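Local coordinates for putative electron transport related protein (Corynebacterium diphtheriae, PDB 4PQ1) that probably acts as a thioredoxin-like thiol-disulfide oxidoreductase related to DsbF, at residues 13-18 / 139-144; 25-30 / 114-119; 44-49 / 131-136; 54-59 / 124-129; 65-70 / 99-104. All coordinates share one frame; numbering follows the deposited sequence.

Interaction 1 of 5, residues 13-18 / 139-144; sequences EIFYDE and AVFLRE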
# COMPACT_ATOMS: atom_id res chain seq x y z
N GLU A 13 10.78 9.87 -1.45
CA GLU A 13 9.40 10.11 -1.05
C GLU A 13 8.89 11.35 -1.75
O GLU A 13 9.66 12.24 -2.10
CB GLU A 13 9.28 10.24 0.47
CG GLU A 13 10.12 11.36 1.07
CD GLU A 13 11.58 11.01 1.20
OE1 GLU A 13 12.42 11.89 0.92
OE2 GLU A 13 11.90 9.85 1.59
N ILE A 14 7.57 11.39 -1.97
CA ILE A 14 6.88 12.50 -2.65
C ILE A 14 5.57 12.79 -1.94
O ILE A 14 4.84 11.86 -1.57
CB ILE A 14 6.60 12.17 -4.14
CG1 ILE A 14 7.89 11.78 -4.87
CG2 ILE A 14 5.94 13.36 -4.83
CD1 ILE A 14 8.81 12.96 -5.13
N PHE A 15 5.24 14.07 -1.77
CA PHE A 15 3.98 14.44 -1.15
C PHE A 15 3.12 15.26 -2.11
O PHE A 15 3.65 16.04 -2.89
CB PHE A 15 4.27 15.22 0.14
CG PHE A 15 5.02 14.42 1.14
CD1 PHE A 15 4.34 13.61 2.04
CD2 PHE A 15 6.41 14.45 1.17
CE1 PHE A 15 5.04 12.84 2.96
CE2 PHE A 15 7.12 13.69 2.09
CZ PHE A 15 6.44 12.88 2.99
N TYR A 16 1.81 15.08 -2.05
CA TYR A 16 0.91 15.81 -2.95
C TYR A 16 -0.11 16.66 -2.19
O TYR A 16 -0.91 16.16 -1.39
CB TYR A 16 0.17 14.86 -3.88
CG TYR A 16 1.08 13.96 -4.68
CD1 TYR A 16 1.54 12.75 -4.15
CD2 TYR A 16 1.46 14.29 -5.97
CE1 TYR A 16 2.35 11.91 -4.88
CE2 TYR A 16 2.28 13.46 -6.70
CZ TYR A 16 2.72 12.28 -6.16
OH TYR A 16 3.54 11.45 -6.90
N ASP A 17 -0.05 17.96 -2.46
CA ASP A 17 -1.09 18.90 -2.04
C ASP A 17 -2.41 18.51 -2.65
O ASP A 17 -2.45 17.96 -3.76
CB ASP A 17 -0.70 20.30 -2.44
CG ASP A 17 0.62 20.72 -1.84
OD1 ASP A 17 0.83 20.44 -0.64
OD2 ASP A 17 1.44 21.32 -2.57
N GLU A 18 -3.50 18.77 -1.94
CA GLU A 18 -4.83 18.47 -2.45
C GLU A 18 -5.00 18.96 -3.89
O GLU A 18 -5.56 18.26 -4.73
CB GLU A 18 -5.89 19.10 -1.54
CG GLU A 18 -5.57 18.99 -0.07
CD GLU A 18 -6.78 19.20 0.81
OE1 GLU A 18 -6.66 19.11 2.05
OE2 GLU A 18 -7.87 19.43 0.25
N ALA A 139 0.78 10.87 -0.46
CA ALA A 139 2.20 10.61 -0.25
C ALA A 139 2.58 9.29 -0.91
O ALA A 139 1.83 8.32 -0.84
CB ALA A 139 2.53 10.59 1.24
N VAL A 140 3.74 9.26 -1.56
CA VAL A 140 4.33 8.02 -2.04
C VAL A 140 5.72 7.83 -1.46
O VAL A 140 6.57 8.71 -1.58
CB VAL A 140 4.40 7.97 -3.57
CG1 VAL A 140 5.05 6.64 -4.04
CG2 VAL A 140 3.00 8.19 -4.18
N PHE A 141 5.95 6.68 -0.84
CA PHE A 141 7.23 6.38 -0.22
C PHE A 141 7.94 5.27 -0.98
O PHE A 141 7.45 4.13 -1.02
CB PHE A 141 7.05 5.96 1.24
CG PHE A 141 6.56 7.06 2.14
CD1 PHE A 141 7.45 7.96 2.71
CD2 PHE A 141 5.20 7.19 2.44
CE1 PHE A 141 6.99 8.98 3.54
CE2 PHE A 141 4.75 8.20 3.27
CZ PHE A 141 5.65 9.10 3.82
N LEU A 142 9.09 5.59 -1.58
CA LEU A 142 9.87 4.62 -2.34
C LEU A 142 10.99 4.07 -1.45
O LEU A 142 12.17 4.05 -1.82
CB LEU A 142 10.44 5.25 -3.61
CG LEU A 142 9.38 5.90 -4.51
CD1 LEU A 142 10.02 6.62 -5.69
CD2 LEU A 142 8.33 4.87 -4.98
N ARG A 143 10.59 3.64 -0.27
CA ARG A 143 11.51 3.23 0.75
C ARG A 143 10.69 2.59 1.84
O ARG A 143 9.47 2.76 1.86
CB ARG A 143 12.31 4.42 1.30
CG ARG A 143 11.47 5.54 1.88
CD ARG A 143 12.31 6.42 2.78
NE ARG A 143 11.60 7.59 3.29
CZ ARG A 143 10.99 7.64 4.47
NH1 ARG A 143 10.99 6.59 5.27
NH2 ARG A 143 10.39 8.76 4.86
N GLU A 144 11.35 1.81 2.68
CA GLU A 144 10.79 1.36 3.93
C GLU A 144 10.29 2.58 4.73
O GLU A 144 10.92 3.65 4.71
CB GLU A 144 11.85 0.59 4.73
CG GLU A 144 11.36 0.02 6.04
CD GLU A 144 12.40 -0.86 6.73
OE1 GLU A 144 12.11 -1.31 7.87
OE2 GLU A 144 13.51 -1.09 6.16

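Interaction 2 of 5, residues 25-30 / 114-119; sequences SEIRGE and AAQLGG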
# COMPACT_ATOMS: atom_id res chain seq x y z
N SER A 25 -6.56 4.45 -10.33
CA SER A 25 -7.48 3.59 -11.06
C SER A 25 -8.11 2.56 -10.14
O SER A 25 -7.86 2.54 -8.93
CB SER A 25 -6.78 2.87 -12.22
OG SER A 25 -6.03 3.77 -13.01
N GLU A 26 -8.94 1.70 -10.72
CA GLU A 26 -9.63 0.67 -9.96
C GLU A 26 -8.64 -0.40 -9.53
O GLU A 26 -7.93 -0.98 -10.36
CB GLU A 26 -10.76 0.05 -10.78
CG GLU A 26 -11.64 -0.89 -9.98
CD GLU A 26 -12.25 -1.99 -10.83
OE1 GLU A 26 -11.49 -2.67 -11.56
OE2 GLU A 26 -13.49 -2.17 -10.77
N ILE A 27 -8.59 -0.65 -8.23
CA ILE A 27 -7.76 -1.72 -7.70
C ILE A 27 -8.66 -2.79 -7.10
O ILE A 27 -9.40 -2.53 -6.15
CB ILE A 27 -6.77 -1.22 -6.64
CG1 ILE A 27 -6.03 0.03 -7.11
CG2 ILE A 27 -5.77 -2.31 -6.31
CD1 ILE A 27 -5.04 -0.23 -8.20
N ARG A 28 -8.60 -3.98 -7.69
CA ARG A 28 -9.32 -5.16 -7.22
C ARG A 28 -8.45 -6.36 -7.55
O ARG A 28 -7.62 -6.27 -8.46
CB ARG A 28 -10.70 -5.26 -7.89
CG ARG A 28 -11.73 -6.04 -7.09
CD ARG A 28 -13.16 -5.53 -7.35
NE ARG A 28 -14.14 -6.15 -6.45
CZ ARG A 28 -15.46 -5.93 -6.47
NH1 ARG A 28 -15.98 -5.06 -7.34
NH2 ARG A 28 -16.25 -6.55 -5.60
N GLY A 29 -8.60 -7.46 -6.82
CA GLY A 29 -7.84 -8.67 -7.11
C GLY A 29 -8.02 -9.86 -6.18
O GLY A 29 -8.76 -9.80 -5.19
N GLU A 30 -7.36 -10.97 -6.51
CA GLU A 30 -7.36 -12.14 -5.65
C GLU A 30 -6.73 -11.77 -4.31
O GLU A 30 -5.66 -11.16 -4.27
CB GLU A 30 -6.61 -13.32 -6.31
CG GLU A 30 -6.55 -14.57 -5.44
CD GLU A 30 -5.55 -15.63 -5.95
OE1 GLU A 30 -5.29 -15.67 -7.17
OE2 GLU A 30 -5.04 -16.42 -5.11
N ALA A 114 0.83 -2.14 -10.32
CA ALA A 114 1.68 -0.96 -10.50
C ALA A 114 1.16 -0.10 -11.64
O ALA A 114 1.25 1.13 -11.60
CB ALA A 114 3.13 -1.36 -10.75
N ALA A 115 0.58 -0.75 -12.65
CA ALA A 115 0.09 -0.09 -13.84
C ALA A 115 -1.16 0.73 -13.55
O ALA A 115 -1.41 1.76 -14.18
CB ALA A 115 -0.19 -1.11 -14.93
N GLN A 116 -1.95 0.25 -12.59
CA GLN A 116 -3.16 0.95 -12.17
C GLN A 116 -2.87 2.04 -11.15
O GLN A 116 -3.72 2.89 -10.86
CB GLN A 116 -4.16 -0.05 -11.62
CG GLN A 116 -4.69 -0.99 -12.68
CD GLN A 116 -4.76 -2.43 -12.21
OE1 GLN A 116 -5.34 -2.73 -11.16
NE2 GLN A 116 -4.16 -3.33 -12.98
N LEU A 117 -1.66 2.03 -10.61
CA LEU A 117 -1.27 2.99 -9.59
C LEU A 117 -0.46 4.11 -10.23
O LEU A 117 0.31 4.80 -9.57
CB LEU A 117 -0.48 2.29 -8.47
CG LEU A 117 -1.34 1.41 -7.56
CD1 LEU A 117 -0.53 0.65 -6.52
CD2 LEU A 117 -2.40 2.24 -6.86
N GLY A 118 -0.64 4.29 -11.53
CA GLY A 118 -0.06 5.44 -12.20
C GLY A 118 1.41 5.31 -12.53
O GLY A 118 2.11 6.31 -12.70
N GLY A 119 1.86 4.07 -12.64
CA GLY A 119 3.23 3.80 -13.06
C GLY A 119 4.25 3.95 -11.95
O GLY A 119 5.40 4.34 -12.20

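Interaction 3 of 5, residues 44-49 / 131-136; sequences DKIVVL and LDKQHR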
# COMPACT_ATOMS: atom_id res chain seq x y z
N ASP A 44 -14.49 6.39 0.40
CA ASP A 44 -14.58 7.48 1.37
C ASP A 44 -13.81 7.19 2.65
O ASP A 44 -13.94 7.89 3.66
CB ASP A 44 -16.05 7.79 1.68
CG ASP A 44 -16.81 8.24 0.44
OD1 ASP A 44 -16.35 9.21 -0.22
OD2 ASP A 44 -17.83 7.60 0.09
N LYS A 45 -12.97 6.16 2.60
CA LYS A 45 -12.09 5.83 3.72
C LYS A 45 -10.62 6.00 3.33
O LYS A 45 -10.25 5.83 2.15
CB LYS A 45 -12.35 4.41 4.21
CG LYS A 45 -13.78 4.13 4.68
CD LYS A 45 -14.01 4.65 6.08
CE LYS A 45 -15.25 4.02 6.70
NZ LYS A 45 -15.70 4.77 7.91
N ILE A 46 -9.78 6.34 4.30
CA ILE A 46 -8.35 6.43 4.06
C ILE A 46 -7.78 5.03 3.77
O ILE A 46 -8.21 4.04 4.37
CB ILE A 46 -7.63 7.05 5.27
CG1 ILE A 46 -8.07 8.49 5.47
CG2 ILE A 46 -6.12 6.99 5.08
CD1 ILE A 46 -7.46 9.11 6.72
N VAL A 47 -6.86 4.95 2.82
CA VAL A 47 -6.30 3.67 2.43
C VAL A 47 -4.79 3.75 2.26
O VAL A 47 -4.28 4.56 1.46
CB VAL A 47 -6.93 3.14 1.12
CG1 VAL A 47 -6.21 1.89 0.68
CG2 VAL A 47 -8.43 2.86 1.31
N VAL A 48 -4.07 2.92 3.02
CA VAL A 48 -2.62 2.86 2.90
C VAL A 48 -2.22 1.60 2.14
O VAL A 48 -2.36 0.48 2.65
CB VAL A 48 -1.93 2.88 4.28
CG1 VAL A 48 -0.43 2.83 4.11
CG2 VAL A 48 -2.33 4.13 5.04
N LEU A 49 -1.74 1.79 0.91
CA LEU A 49 -1.26 0.69 0.05
C LEU A 49 0.21 0.41 0.28
O LEU A 49 1.03 1.33 0.32
CB LEU A 49 -1.46 1.02 -1.43
CG LEU A 49 -2.83 1.38 -1.95
CD1 LEU A 49 -2.67 1.97 -3.34
CD2 LEU A 49 -3.69 0.12 -1.98
N LEU A 131 -3.36 6.97 0.39
CA LEU A 131 -4.45 7.57 -0.36
C LEU A 131 -5.37 8.34 0.58
O LEU A 131 -5.58 7.90 1.71
CB LEU A 131 -5.25 6.49 -1.10
CG LEU A 131 -4.50 5.54 -2.01
CD1 LEU A 131 -5.48 4.53 -2.60
CD2 LEU A 131 -3.79 6.30 -3.10
N ASP A 132 -5.92 9.47 0.12
CA ASP A 132 -6.86 10.22 0.96
C ASP A 132 -8.25 9.65 0.77
O ASP A 132 -8.40 8.59 0.17
CB ASP A 132 -6.83 11.75 0.67
CG ASP A 132 -7.21 12.11 -0.77
OD1 ASP A 132 -7.97 11.35 -1.42
OD2 ASP A 132 -6.75 13.17 -1.26
N LYS A 133 -9.28 10.35 1.23
CA LYS A 133 -10.63 9.78 1.20
C LYS A 133 -11.19 9.66 -0.22
O LYS A 133 -12.17 8.96 -0.45
CB LYS A 133 -11.57 10.61 2.07
CG LYS A 133 -11.50 10.28 3.56
CD LYS A 133 -12.45 11.18 4.33
CE LYS A 133 -12.43 10.88 5.81
NZ LYS A 133 -13.52 11.62 6.51
N GLN A 134 -10.56 10.35 -1.16
CA GLN A 134 -10.97 10.27 -2.56
C GLN A 134 -10.07 9.29 -3.28
O GLN A 134 -10.11 9.18 -4.51
CB GLN A 134 -10.96 11.65 -3.24
CG GLN A 134 -11.93 12.65 -2.62
CD GLN A 134 -11.84 14.01 -3.26
OE1 GLN A 134 -11.97 14.15 -4.48
NE2 GLN A 134 -11.60 15.03 -2.44
N HIS A 135 -9.26 8.59 -2.49
CA HIS A 135 -8.34 7.58 -2.98
C HIS A 135 -7.39 8.20 -3.98
O HIS A 135 -7.16 7.69 -5.07
CB HIS A 135 -9.11 6.38 -3.58
CG HIS A 135 -9.82 5.56 -2.54
ND1 HIS A 135 -10.58 4.45 -2.86
CD2 HIS A 135 -9.88 5.67 -1.19
CE1 HIS A 135 -11.09 3.93 -1.75
NE2 HIS A 135 -10.68 4.65 -0.72
N ARG A 136 -6.80 9.32 -3.57
CA ARG A 136 -5.80 10.04 -4.35
C ARG A 136 -4.53 10.02 -3.54
O ARG A 136 -4.58 10.25 -2.34
CB ARG A 136 -6.23 11.50 -4.62
CG ARG A 136 -7.69 11.70 -4.99
CD ARG A 136 -8.06 13.19 -5.10
NE ARG A 136 -7.92 13.92 -3.84
CZ ARG A 136 -8.10 15.24 -3.71
NH1 ARG A 136 -8.41 15.97 -4.78
NH2 ARG A 136 -7.96 15.83 -2.54
O HOH W 1 -14.42 10.82 -0.51
O HOH W 2 -13.45 6.93 -1.88

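Interaction 4 of 5, residues 54-59 / 124-129; sequences QWCAPC and VVPTTI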
# COMPACT_ATOMS: atom_id res chain seq x y z
N GLN A 54 7.26 -11.60 1.48
CA GLN A 54 7.95 -12.17 2.64
C GLN A 54 9.44 -12.38 2.38
O GLN A 54 10.22 -12.50 3.32
CB GLN A 54 7.29 -13.49 3.07
CG GLN A 54 7.24 -14.55 2.00
CD GLN A 54 8.56 -15.28 1.84
OE1 GLN A 54 9.16 -15.72 2.82
NE2 GLN A 54 9.02 -15.40 0.60
N TRP A 55 9.83 -12.40 1.11
CA TRP A 55 11.21 -12.62 0.69
C TRP A 55 12.06 -11.37 0.88
O TRP A 55 13.26 -11.35 0.62
CB TRP A 55 11.24 -13.05 -0.78
CG TRP A 55 10.40 -12.13 -1.61
CD1 TRP A 55 9.10 -12.33 -1.99
CD2 TRP A 55 10.78 -10.85 -2.10
NE1 TRP A 55 8.66 -11.25 -2.72
CE2 TRP A 55 9.67 -10.32 -2.79
CE3 TRP A 55 11.96 -10.09 -2.04
CZ2 TRP A 55 9.70 -9.07 -3.40
CZ3 TRP A 55 11.98 -8.86 -2.65
CH2 TRP A 55 10.87 -8.36 -3.32
N CYS A 56 11.40 -10.31 1.33
CA CYS A 56 11.91 -8.96 1.29
C CYS A 56 12.25 -8.46 2.69
O CYS A 56 11.36 -8.26 3.51
CB CYS A 56 10.87 -8.07 0.60
SG CYS A 56 10.91 -6.34 0.94
N ALA A 57 13.54 -8.29 2.97
CA ALA A 57 13.98 -8.01 4.33
C ALA A 57 13.43 -6.67 4.86
O ALA A 57 12.92 -6.63 5.98
CB ALA A 57 15.51 -8.05 4.43
N PRO A 58 13.53 -5.58 4.08
CA PRO A 58 12.87 -4.36 4.57
C PRO A 58 11.38 -4.54 4.84
O PRO A 58 10.87 -3.99 5.82
CB PRO A 58 13.09 -3.38 3.43
CG PRO A 58 14.38 -3.79 2.86
CD PRO A 58 14.34 -5.29 2.89
N CYS A 59 10.67 -5.30 4.02
CA CYS A 59 9.25 -5.51 4.25
C CYS A 59 9.02 -6.17 5.61
O CYS A 59 8.17 -5.70 6.37
CB CYS A 59 8.64 -6.34 3.12
SG CYS A 59 9.00 -5.62 1.50
N VAL A 124 10.53 -1.22 -7.07
CA VAL A 124 10.74 -0.76 -5.71
C VAL A 124 9.81 -1.45 -4.72
O VAL A 124 8.61 -1.23 -4.73
CB VAL A 124 10.54 0.77 -5.60
CG1 VAL A 124 10.81 1.27 -4.17
CG2 VAL A 124 11.44 1.50 -6.62
N VAL A 125 10.39 -2.31 -3.88
CA VAL A 125 9.66 -3.00 -2.83
C VAL A 125 10.52 -2.95 -1.57
O VAL A 125 11.67 -3.36 -1.60
CB VAL A 125 9.34 -4.47 -3.19
CG1 VAL A 125 8.59 -5.15 -2.05
CG2 VAL A 125 8.52 -4.54 -4.44
N PRO A 126 9.96 -2.45 -0.46
CA PRO A 126 8.56 -2.02 -0.37
C PRO A 126 8.30 -0.62 -0.95
O PRO A 126 9.24 0.15 -1.15
CB PRO A 126 8.30 -2.05 1.13
CG PRO A 126 9.62 -1.65 1.72
CD PRO A 126 10.67 -2.22 0.81
N THR A 127 7.04 -0.36 -1.27
CA THR A 127 6.54 0.98 -1.63
C THR A 127 5.28 1.18 -0.81
O THR A 127 4.48 0.24 -0.65
CB THR A 127 6.21 1.12 -3.13
OG1 THR A 127 7.43 1.16 -3.89
CG2 THR A 127 5.37 2.44 -3.43
N THR A 128 5.12 2.38 -0.27
CA THR A 128 3.90 2.69 0.46
C THR A 128 3.22 3.91 -0.11
O THR A 128 3.83 4.97 -0.28
CB THR A 128 4.18 2.91 1.95
OG1 THR A 128 4.71 1.72 2.52
CG2 THR A 128 2.89 3.27 2.67
N ILE A 129 1.93 3.77 -0.42
CA ILE A 129 1.16 4.90 -0.91
C ILE A 129 -0.00 5.22 0.01
O ILE A 129 -0.86 4.37 0.26
CB ILE A 129 0.64 4.65 -2.32
CG1 ILE A 129 1.82 4.36 -3.26
CG2 ILE A 129 -0.17 5.87 -2.80
CD1 ILE A 129 1.41 3.92 -4.63

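Interaction 5 of 5, residues 65-70 / 99-104; sequences DLQEVH and NGITYP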
# COMPACT_ATOMS: atom_id res chain seq x y z
N ASP A 65 5.13 -2.06 11.95
CA ASP A 65 4.72 -0.67 11.90
C ASP A 65 3.46 -0.51 11.05
O ASP A 65 2.55 0.24 11.39
CB ASP A 65 5.86 0.20 11.38
CG ASP A 65 6.78 0.68 12.49
OD1 ASP A 65 6.67 0.18 13.64
OD2 ASP A 65 7.63 1.56 12.23
N LEU A 66 3.41 -1.23 9.93
CA LEU A 66 2.23 -1.17 9.09
C LEU A 66 1.03 -1.73 9.85
O LEU A 66 -0.08 -1.25 9.70
CB LEU A 66 2.47 -1.93 7.78
CG LEU A 66 3.50 -1.32 6.83
CD1 LEU A 66 3.95 -2.36 5.82
CD2 LEU A 66 2.90 -0.15 6.10
N GLN A 67 1.27 -2.73 10.69
CA GLN A 67 0.21 -3.26 11.54
C GLN A 67 -0.26 -2.17 12.49
O GLN A 67 -1.45 -2.03 12.76
CB GLN A 67 0.68 -4.49 12.34
CG GLN A 67 -0.43 -5.15 13.17
CD GLN A 67 -1.62 -5.58 12.32
OE1 GLN A 67 -1.47 -5.89 11.13
NE2 GLN A 67 -2.80 -5.62 12.92
N GLU A 68 0.69 -1.39 12.97
CA GLU A 68 0.40 -0.33 13.92
C GLU A 68 -0.52 0.72 13.29
O GLU A 68 -1.57 1.06 13.84
CB GLU A 68 1.71 0.29 14.38
CG GLU A 68 1.59 1.28 15.51
CD GLU A 68 2.95 1.82 15.89
OE1 GLU A 68 3.93 1.03 15.87
OE2 GLU A 68 3.03 3.03 16.19
N VAL A 69 -0.10 1.21 12.13
CA VAL A 69 -0.87 2.15 11.32
C VAL A 69 -2.27 1.64 11.02
O VAL A 69 -3.24 2.37 11.14
CB VAL A 69 -0.15 2.45 9.98
CG1 VAL A 69 -1.00 3.33 9.08
CG2 VAL A 69 1.19 3.11 10.24
N HIS A 70 -2.37 0.36 10.65
CA HIS A 70 -3.67 -0.23 10.37
C HIS A 70 -4.61 -0.09 11.55
O HIS A 70 -5.77 0.29 11.40
CB HIS A 70 -3.54 -1.70 10.01
CG HIS A 70 -4.84 -2.36 9.71
ND1 HIS A 70 -5.60 -2.04 8.60
CD2 HIS A 70 -5.53 -3.33 10.36
CE1 HIS A 70 -6.70 -2.77 8.59
NE2 HIS A 70 -6.68 -3.56 9.65
N ASN A 99 2.90 -13.33 11.92
CA ASN A 99 3.26 -12.02 12.45
C ASN A 99 2.05 -11.24 12.87
O ASN A 99 2.16 -10.05 13.16
CB ASN A 99 4.09 -11.26 11.43
CG ASN A 99 5.48 -11.86 11.27
OD1 ASN A 99 6.37 -11.56 12.06
ND2 ASN A 99 5.65 -12.73 10.29
N GLY A 100 0.90 -11.91 12.92
CA GLY A 100 -0.32 -11.28 13.38
C GLY A 100 -0.76 -10.09 12.54
O GLY A 100 -1.27 -9.10 13.07
N ILE A 101 -0.55 -10.18 11.23
CA ILE A 101 -1.00 -9.17 10.29
C ILE A 101 -2.49 -9.36 10.05
O ILE A 101 -2.91 -10.40 9.56
CB ILE A 101 -0.25 -9.27 8.95
CG1 ILE A 101 1.27 -9.15 9.15
CG2 ILE A 101 -0.77 -8.27 7.94
CD1 ILE A 101 1.70 -8.09 10.11
N THR A 102 -3.31 -8.37 10.38
CA THR A 102 -4.75 -8.57 10.28
C THR A 102 -5.39 -7.81 9.13
O THR A 102 -6.61 -7.89 8.96
CB THR A 102 -5.45 -8.16 11.58
OG1 THR A 102 -5.32 -6.75 11.77
CG2 THR A 102 -4.84 -8.87 12.76
N TYR A 103 -4.59 -7.10 8.34
CA TYR A 103 -5.13 -6.39 7.19
C TYR A 103 -5.01 -7.18 5.88
O TYR A 103 -4.11 -8.03 5.74
CB TYR A 103 -4.47 -5.01 7.05
CG TYR A 103 -2.97 -4.99 6.90
CD1 TYR A 103 -2.37 -5.16 5.66
CD2 TYR A 103 -2.15 -4.74 8.00
CE1 TYR A 103 -0.99 -5.11 5.51
CE2 TYR A 103 -0.77 -4.69 7.86
CZ TYR A 103 -0.20 -4.87 6.61
OH TYR A 103 1.16 -4.81 6.46
N PRO A 104 -5.91 -6.92 4.91
CA PRO A 104 -5.94 -7.75 3.71
C PRO A 104 -4.81 -7.42 2.75
O PRO A 104 -4.27 -6.30 2.80
CB PRO A 104 -7.29 -7.40 3.09
CG PRO A 104 -7.49 -5.97 3.45
CD PRO A 104 -6.84 -5.78 4.80

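Interaction 1 of 5, residues 13-18 / 139-144
Glu13 and Arg143 meet through a salt bridge at one end of an antiparallel strand pair: Arg143 NE donates to Glu13 OE2 at 2.8 Å, nearly straight at 168°. The oxygen lies in the guanidinium plane, and the carboxylate plane is turned 61° from it; the Glu13 chain bends at chi2. On the same face of the sheet, Glu13 CB touches Phe141 CD1 at 3.7 Å, and Phe141 CD1 in turn lies over one face of the guanidinium, toward its rim. Phe15 CD1 touches Ala139 CB at 3.6 Å, obliquely to the ring, while Phe15 CE1 reaches Phe141 CZ at 3.9 Å; the two ring planes stand 86° apart. The other face carries Ile14 and Val140, and there Val140 CG2 meets the edge of the Tyr16 ring at CE1 (3.8 Å). Behind these side chains, Ile14 and Val140 form a hydrogen-bonded pair, Ile14 N to Val140 O at 2.9 Å and Val140 N to Ile14 O at 2.8 Å. A second acid, Asp149, bridges to Arg143 NH1. Strand 13-15 is an outermost strand of the mixed sheet within this chain, beside strand 137-141, which pairs on its far side with strand 127-131; helix 147-156 packs through Val153 against Phe15, Ala139 and Phe141.

Interaction 2 of 5, residues 25-30 / 114-119
Ser25 and Gln116 bring the backbones together where the lead-in to the small two-stranded antiparallel sheet, 28-30 with 36-38, passes the end of the short helix 113-116 of this thioredoxin-like fold. Their CA atoms are 5.2 Å apart. Ser25 N donates to Gln116 O at 3.3 Å with an N-H...O angle of 142°, approaching close to the carbonyl direction. The hydroxyl Ser25 OG adds a weak bond to this same oxygen, so the carbonyl at the helix end is held by two groups of one residue. The helix itself is weakly bonded here, and the chain leaves it through Gly118 and Gly119, both with positive phi.

Among the side chains, the aliphatic base of Gln116 lies against segment 25-30, its CB 4.0 Å from Ser25 CB. Ile27 supplies the apolar part of the contact. A chi2 of -71° swings its terminal methyl CD1 to touch both Gln116 and Leu117. The Ile27 and Leu117 side chains cross at about a right angle, both buried; Ile27 also rests on Leu39 and on Ile106 of the edge strand 105-107, and Leu117 on Val24. At the tip of Ile27, CD1 lies 3.5 Å from Gln116 CB and 3.9 Å from Leu117 CD2.

Interaction 3 of 5, residues 44-49 / 131-136
Two neighbouring antiparallel strands of the central sheet, 46-52 and 127-131, meet at Val47 and Leu131, just before a type I turn from Asp132 to His135 leads into strand 137-141. Leu131 N donates to Val47 O at 2.8 Å; the return bond from Val47 N to Leu131 O is weak. Leu131 CD1 touches Leu49 CD1 at 3.9 Å on the face shared with Val47. Within the turn, Asp132 OD1 takes Gln134 N, closing an Asx turn, and Arg136 N from opposite faces of its plane. Arg136 grips Asp132 OD2 side-on, NE at 2.9 Å, and Arg21 adds a second salt bridge to OD2; this buried carboxylate probably stays ionised, and its bonds probably help hold the turn. His135 folds back from the turn, with Val47 CG2 3.5 Å from its NE2. That NE2 makes a weak bond to Lys45 O, 3.1 Å and bent to 127°, while its stronger partner is Tyr42 O. Lys133 lays CG 3.4 Å from Asp44 O, and two waters link Lys133 O to Asp44, one at N and one, weakly bonded to Lys133 O, at OD1. The pairing therefore appears firm at Val47 and becomes water-mediated toward the turn.

Interaction 4 of 5, residues 54-59 / 124-129
Cys59 SG, anti to its own carbonyl carbon (chi1 -53°), packs against Val125 and Pro126 in the tight part of this contact, 3.6 Å from Val125 CG1 and 3.7 Å from Pro126 CB. The sulfur is bonded to Cys56 SG at 2.1 Å, so both halves of the disulfide face the same loop; Cys56 SG stands farther off, 4.0 Å from Val125 CG1. The peptide bond before Pro126 is cis, and the proline ring is turned to the cysteines: CB and CG approach Cys59 SG, and Pro126 CD touches Pro58 CB at 3.8 Å. All of these are apolar touches, and Cys59, Cys56 and Pro126 are buried.

The looser side is carried by the exposed Trp55. Its indole crosses Val125 at about a right angle and reaches Val125 CG1 with CH2 at 4.1 Å. The indole is steadied from elsewhere, NE1 donating to Val84 O, and Cys56 CB lies over one of its faces, toward the rim. Pro58, partly exposed, also touches Glu144.

A CxxC disulfide at a helix start, Cys56 in the N-cap position, facing a cis-proline loop is the hallmark active-site layout of the thioredoxin fold, consistent with a redox role for this DsbF homologue.

Interaction 5 of 5, residues 65-70 / 99-104
Gln67 and Thr102 supply the hydrogen bonds between helix 63-73 and the loop after helix 89-98, a helix that Gly100 closes with a Schellman motif. Gln67 NE2 donates to Thr102 OG1 at 3.0 Å and 166°, with the oxygen in the amide plane. Thr102 N returns a bond to Gln67 OE1 at 3.2 Å, arriving from above the carbonyl plane. A bend at chi2 (58°) turns Gln67 CD toward the loop.

Among the ring contacts, Tyr103 CB sits over the centre of the His70 ring, a CH-pi contact of 3.5 Å to the centroid. The Gln67 amide lies 8° from parallel to the Tyr103 ring, OE1 3.4 Å from Tyr103 CD2; Ile101, of the same loop as Tyr103, covers one face of that ring with CG2. In plain packing, Leu66 CB meets Tyr103 OH at 3.4 Å.

With both NE2 and OE1 engaged, the Gln67 amide is held in one rotation, while His70 ND1 accepts from Val79 N, consistent with an imidazole not protonated at ND1.

In the fold
Interactions 1, 3 and 4 share the central mixed sheet: strand 127-131 lies between strands 137-141 and 46-52, with Phe141 N 2.8 Å from Thr128 O on one side and Leu49 O 2.7 Å from Ile129 N on the other, both probable hydrogen bonds. Interaction 2 joins this core through Leu117 CD2, 3.5 Å from Leu49 CD1. Interaction 4 holds the Cys56-Cys59 disulfide, the probable redox site. The centre of interaction 4 is about 14 Å from that of interaction 5, about 15 Å from that of interaction 1 and about 20 Å from that of interaction 3. Interactions 2 and 5, centres about 21 Å apart, lie on opposite sides of the chain's centre.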